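Local coordinates for Lmo2125 protein (Listeria monocytogenes serovar 1/2a, PDB 5TU0) that binds maltose and probably delivers it, as the lipoprotein receptor of a sugar transport system, for uptake across the cell membrane, at residues E8-K20 with A58-D70. The protein carries 2 engineered substitutions. Numbering follows the deposited sequence.
Sequences EKTLTVSVDAGYK and AGTAPDVMMSAFD
With chi1 at -64°, the carboxylate of D63 swings beside its own backbone N and meets strand 10-15, where OD2 accepts an almost straight hydrogen bond from T12 N (2.8 Å) through the anti lone pair of OD2. M66 likewise turns CG beside its backbone N (chi1 -61°), and a bend at chi3 lays the methyl CE over one face of the Y19 ring, while SD approaches obliquely: a Met-aromatic contact. Between these ends the strands run parallel. T12 O accepts from V64 N at 3.1 Å and more weakly from D63 N, and S14 N reaches V64 O at 3.0 Å. The V64 N and S14 N bonds bridge V13 and V64; past them the strands diverge, and a water links M66 N to S14 O. V64 CG2 presses tightly on V13 CG2 (3.5 Å), and on the other face the P62 ring rests against S14 CB. D63 OD1 bonds S282 and N284, which line the tartronate site. Strand 10-15 lies between 37-42 and 64-68, an order that, with connecting helices 17-34 and 45-58, begins a lobe of the periplasmic-binding-protein fold; 64-68 pairs on with 272-278 and leads to D70 of the maltose pocket, while W291 of helix 285-295 covers L11 and V64.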
loop_
_atom_site.group_PDB
_atom_site.type_symbol
_atom_site.label_atom_id
_atom_site.label_comp_id
_atom_site.label_asym_id
_atom_site.label_seq_id
_atom_site.Cartn_x
_atom_site.Cartn_y
_atom_site.Cartn_z
ATOM N N GLU A 8 37.350 -14.792 0.313
ATOM C CA GLU A 8 36.782 -13.458 0.340
ATOM C C GLU A 8 35.254 -13.586 0.215
ATOM O O GLU A 8 34.719 -13.719 -0.883
ATOM C CB GLU A 8 37.425 -12.629 -0.786
ATOM C CG GLU A 8 38.959 -12.626 -0.689
ATOM C CD GLU A 8 39.676 -11.992 -1.877
ATOM O OE1 GLU A 8 40.872 -12.303 -2.071
ATOM O OE2 GLU A 8 39.065 -11.197 -2.620
ATOM N N LYS A 9 34.607 -13.592 1.387
ATOM C CA LYS A 9 33.144 -13.746 1.621
ATOM C C LYS A 9 32.136 -13.453 0.493
ATOM O O LYS A 9 32.428 -12.762 -0.476
ATOM C CB LYS A 9 32.763 -12.945 2.870
ATOM C CG LYS A 9 33.042 -11.456 2.736
ATOM C CD LYS A 9 32.990 -10.698 4.056
ATOM C CE LYS A 9 34.200 -10.974 4.929
ATOM N NZ LYS A 9 34.167 -10.153 6.169
ATOM N N THR A 10 30.932 -13.992 0.657
ATOM C CA THR A 10 29.870 -13.869 -0.348
ATOM C C THR A 10 28.494 -13.587 0.302
ATOM O O THR A 10 28.274 -13.919 1.474
ATOM C CB THR A 10 29.843 -15.125 -1.258
ATOM O OG1 THR A 10 28.840 -14.987 -2.287
ATOM C CG2 THR A 10 29.599 -16.394 -0.438
ATOM N N LEU A 11 27.600 -12.963 -0.472
ATOM C CA LEU A 11 26.268 -12.555 -0.015
ATOM C C LEU A 11 25.225 -12.903 -1.084
ATOM O O LEU A 11 25.387 -12.545 -2.248
ATOM C CB LEU A 11 26.246 -11.045 0.209
ATOM C CG LEU A 11 24.941 -10.464 0.773
ATOM C CD1 LEU A 11 24.851 -10.742 2.265
ATOM C CD2 LEU A 11 24.840 -8.975 0.500
ATOM N N THR A 12 24.155 -13.596 -0.696
ATOM C CA THR A 12 23.107 -13.948 -1.654
ATOM C C THR A 12 21.908 -13.009 -1.522
ATOM O O THR A 12 21.268 -12.921 -0.451
ATOM C CB THR A 12 22.693 -15.421 -1.533
ATOM O OG1 THR A 12 23.836 -16.246 -1.783
ATOM C CG2 THR A 12 21.622 -15.762 -2.543
ATOM N N VAL A 13 21.593 -12.333 -2.630
ATOM C CA VAL A 13 20.530 -11.331 -2.672
ATOM C C VAL A 13 19.443 -11.881 -3.560
ATOM O O VAL A 13 19.706 -12.172 -4.720
ATOM C CB VAL A 13 21.061 -10.001 -3.258
ATOM C CG1 VAL A 13 19.944 -8.961 -3.421
ATOM C CG2 VAL A 13 22.194 -9.470 -2.398
ATOM N N SER A 14 18.245 -12.074 -2.999
ATOM C CA SER A 14 17.113 -12.592 -3.753
ATOM C C SER A 14 16.073 -11.513 -3.993
ATOM O O SER A 14 15.579 -10.883 -3.050
ATOM C CB SER A 14 16.462 -13.780 -3.041
ATOM O OG SER A 14 15.462 -14.381 -3.861
ATOM N N VAL A 15 15.705 -11.320 -5.256
ATOM C CA VAL A 15 14.710 -10.326 -5.594
ATOM C C VAL A 15 13.796 -10.798 -6.698
ATOM O O VAL A 15 14.114 -11.712 -7.445
ATOM C CB VAL A 15 15.340 -8.963 -6.018
ATOM C CG1 VAL A 15 16.003 -8.274 -4.840
ATOM C CG2 VAL A 15 16.318 -9.111 -7.196
ATOM N N ASP A 16 12.643 -10.155 -6.768
ATOM C CA ASP A 16 11.683 -10.381 -7.810
ATOM C C ASP A 16 12.303 -9.978 -9.146
ATOM O O ASP A 16 13.216 -9.153 -9.191
ATOM C CB ASP A 16 10.455 -9.530 -7.531
ATOM C CG ASP A 16 9.337 -9.830 -8.449
ATOM O OD1 ASP A 16 9.405 -9.399 -9.633
ATOM O OD2 ASP A 16 8.376 -10.465 -7.969
ATOM N N ALA A 17 11.785 -10.549 -10.222
ATOM C CA ALA A 17 12.267 -10.268 -11.575
ATOM C C ALA A 17 12.415 -8.786 -11.887
ATOM O O ALA A 17 13.393 -8.385 -12.525
ATOM C CB ALA A 17 11.360 -10.924 -12.604
ATOM N N GLY A 18 11.471 -7.975 -11.415
ATOM C CA GLY A 18 11.492 -6.541 -11.673
ATOM C C GLY A 18 12.635 -5.758 -11.059
ATOM O O GLY A 18 12.843 -4.610 -11.401
ATOM N N TYR A 19 13.378 -6.373 -10.148
ATOM C CA TYR A 19 14.503 -5.701 -9.516
ATOM C C TYR A 19 15.853 -6.329 -9.860
ATOM O O TYR A 19 16.881 -5.822 -9.431
ATOM C CB TYR A 19 14.340 -5.710 -8.003
ATOM C CG TYR A 19 13.038 -5.112 -7.527
ATOM C CD1 TYR A 19 12.738 -3.787 -7.770
ATOM C CD2 TYR A 19 12.119 -5.874 -6.801
ATOM C CE1 TYR A 19 11.544 -3.232 -7.341
ATOM C CE2 TYR A 19 10.922 -5.327 -6.370
ATOM C CZ TYR A 19 10.639 -4.006 -6.637
ATOM O OH TYR A 19 9.457 -3.467 -6.209
ATOM N N LYS A 20 15.845 -7.408 -10.644
ATOM C CA LYS A 20 17.091 -8.119 -10.972
ATOM C C LYS A 20 18.106 -7.211 -11.665
ATOM O O LYS A 20 19.273 -7.155 -11.249
ATOM C CB LYS A 20 16.801 -9.354 -11.833
ATOM C CG LYS A 20 17.950 -10.349 -11.861
ATOM C CD LYS A 20 17.700 -11.439 -12.880
ATOM C CE LYS A 20 18.850 -12.426 -12.926
ATOM N NZ LYS A 20 18.687 -13.309 -14.109
ATOM N N ALA A 58 17.508 -25.226 6.629
ATOM C CA ALA A 58 18.243 -26.042 5.675
ATOM C C ALA A 58 19.585 -25.404 5.265
ATOM O O ALA A 58 20.451 -26.075 4.698
ATOM C CB ALA A 58 17.377 -26.291 4.439
ATOM N N GLY A 59 19.752 -24.118 5.573
ATOM C CA GLY A 59 20.929 -23.356 5.185
ATOM C C GLY A 59 20.884 -22.964 3.717
ATOM O O GLY A 59 21.915 -22.611 3.157
ATOM N N THR A 60 19.700 -23.034 3.095
ATOM C CA THR A 60 19.526 -22.719 1.670
ATOM C C THR A 60 18.825 -21.389 1.361
ATOM O O THR A 60 18.630 -21.062 0.185
ATOM C CB THR A 60 18.687 -23.812 0.976
ATOM O OG1 THR A 60 17.322 -23.753 1.438
ATOM C CG2 THR A 60 19.283 -25.211 1.230
ATOM N N ALA A 61 18.427 -20.628 2.386
ATOM C CA ALA A 61 17.725 -19.370 2.143
ATOM C C ALA A 61 18.709 -18.270 1.766
ATOM O O ALA A 61 19.859 -18.295 2.218
ATOM C CB ALA A 61 16.974 -18.945 3.394
ATOM N N PRO A 62 18.254 -17.280 0.975
ATOM C CA PRO A 62 19.123 -16.142 0.655
ATOM C C PRO A 62 19.442 -15.344 1.924
ATOM O O PRO A 62 18.737 -15.468 2.934
ATOM C CB PRO A 62 18.249 -15.300 -0.297
ATOM C CG PRO A 62 16.862 -15.624 0.115
ATOM C CD PRO A 62 16.894 -17.080 0.435
ATOM N N ASP A 63 20.503 -14.540 1.879
ATOM C CA ASP A 63 20.873 -13.705 3.014
ATOM C C ASP A 63 20.002 -12.483 3.149
ATOM O O ASP A 63 19.644 -12.090 4.273
ATOM C CB ASP A 63 22.310 -13.236 2.873
ATOM C CG ASP A 63 23.285 -14.373 2.906
ATOM O OD1 ASP A 63 23.319 -15.076 3.933
ATOM O OD2 ASP A 63 24.028 -14.538 1.915
ATOM N N VAL A 64 19.676 -11.848 2.020
ATOM C CA VAL A 64 18.823 -10.662 2.025
ATOM C C VAL A 64 17.776 -10.764 0.923
ATOM O O VAL A 64 17.988 -11.410 -0.105
ATOM C CB VAL A 64 19.615 -9.348 1.850
ATOM C CG1 VAL A 64 20.537 -9.102 3.042
ATOM C CG2 VAL A 64 20.397 -9.371 0.555
ATOM N N MET A 65 16.634 -10.137 1.171
ATOM C CA MET A 65 15.521 -10.137 0.235
ATOM C C MET A 65 14.629 -8.941 0.560
ATOM O O MET A 65 14.948 -8.152 1.432
ATOM C CB MET A 65 14.779 -11.472 0.348
ATOM C CG MET A 65 14.068 -11.686 1.681
ATOM S SD MET A 65 14.260 -13.350 2.370
ATOM C CE MET A 65 15.890 -13.103 3.066
ATOM N N MET A 66 13.517 -8.806 -0.139
ATOM C CA MET A 66 12.599 -7.724 0.128
ATOM C C MET A 66 11.292 -8.284 0.667
ATOM O O MET A 66 11.003 -9.482 0.539
ATOM C CB MET A 66 12.350 -6.917 -1.148
ATOM C CG MET A 66 13.609 -6.272 -1.723
ATOM S SD MET A 66 13.325 -5.507 -3.341
ATOM C CE MET A 66 12.058 -4.339 -2.937
ATOM N N SER A 67 10.503 -7.404 1.277
ATOM C CA SER A 67 9.192 -7.763 1.777
ATOM C C SER A 67 8.295 -6.541 1.809
ATOM O O SER A 67 8.765 -5.426 2.064
ATOM C CB SER A 67 9.287 -8.342 3.189
ATOM O OG SER A 67 7.992 -8.586 3.742
ATOM N N ALA A 68 7.012 -6.751 1.517
ATOM C CA ALA A 68 6.026 -5.702 1.701
ATOM C C ALA A 68 6.077 -5.321 3.178
ATOM O O ALA A 68 6.321 -6.186 4.037
ATOM C CB ALA A 68 4.640 -6.198 1.354
ATOM N N PHE A 69 5.824 -4.047 3.483
ATOM C CA PHE A 69 5.831 -3.572 4.872
ATOM C C PHE A 69 4.866 -4.355 5.764
ATOM O O PHE A 69 5.191 -4.658 6.913
ATOM C CB PHE A 69 5.432 -2.086 4.984
ATOM C CG PHE A 69 6.448 -1.104 4.449
ATOM C CD1 PHE A 69 7.818 -1.310 4.602
ATOM C CD2 PHE A 69 6.022 0.089 3.893
ATOM C CE1 PHE A 69 8.732 -0.379 4.135
ATOM C CE2 PHE A 69 6.931 1.024 3.438
ATOM C CZ PHE A 69 8.293 0.786 3.569
ATOM N N ASP A 70 3.709 -4.718 5.223
ATOM C CA ASP A 70 2.688 -5.398 6.039
ATOM C C ASP A 70 3.048 -6.776 6.624
ATOM O O ASP A 70 2.378 -7.237 7.563
ATOM C CB ASP A 70 1.325 -5.448 5.308
ATOM C CG ASP A 70 1.362 -6.227 3.987
ATOM O OD1 ASP A 70 2.260 -7.063 3.751
ATOM O OD2 ASP A 70 0.438 -5.995 3.173
HETATM O O HOH W 1 12.954 -10.401 -2.504
#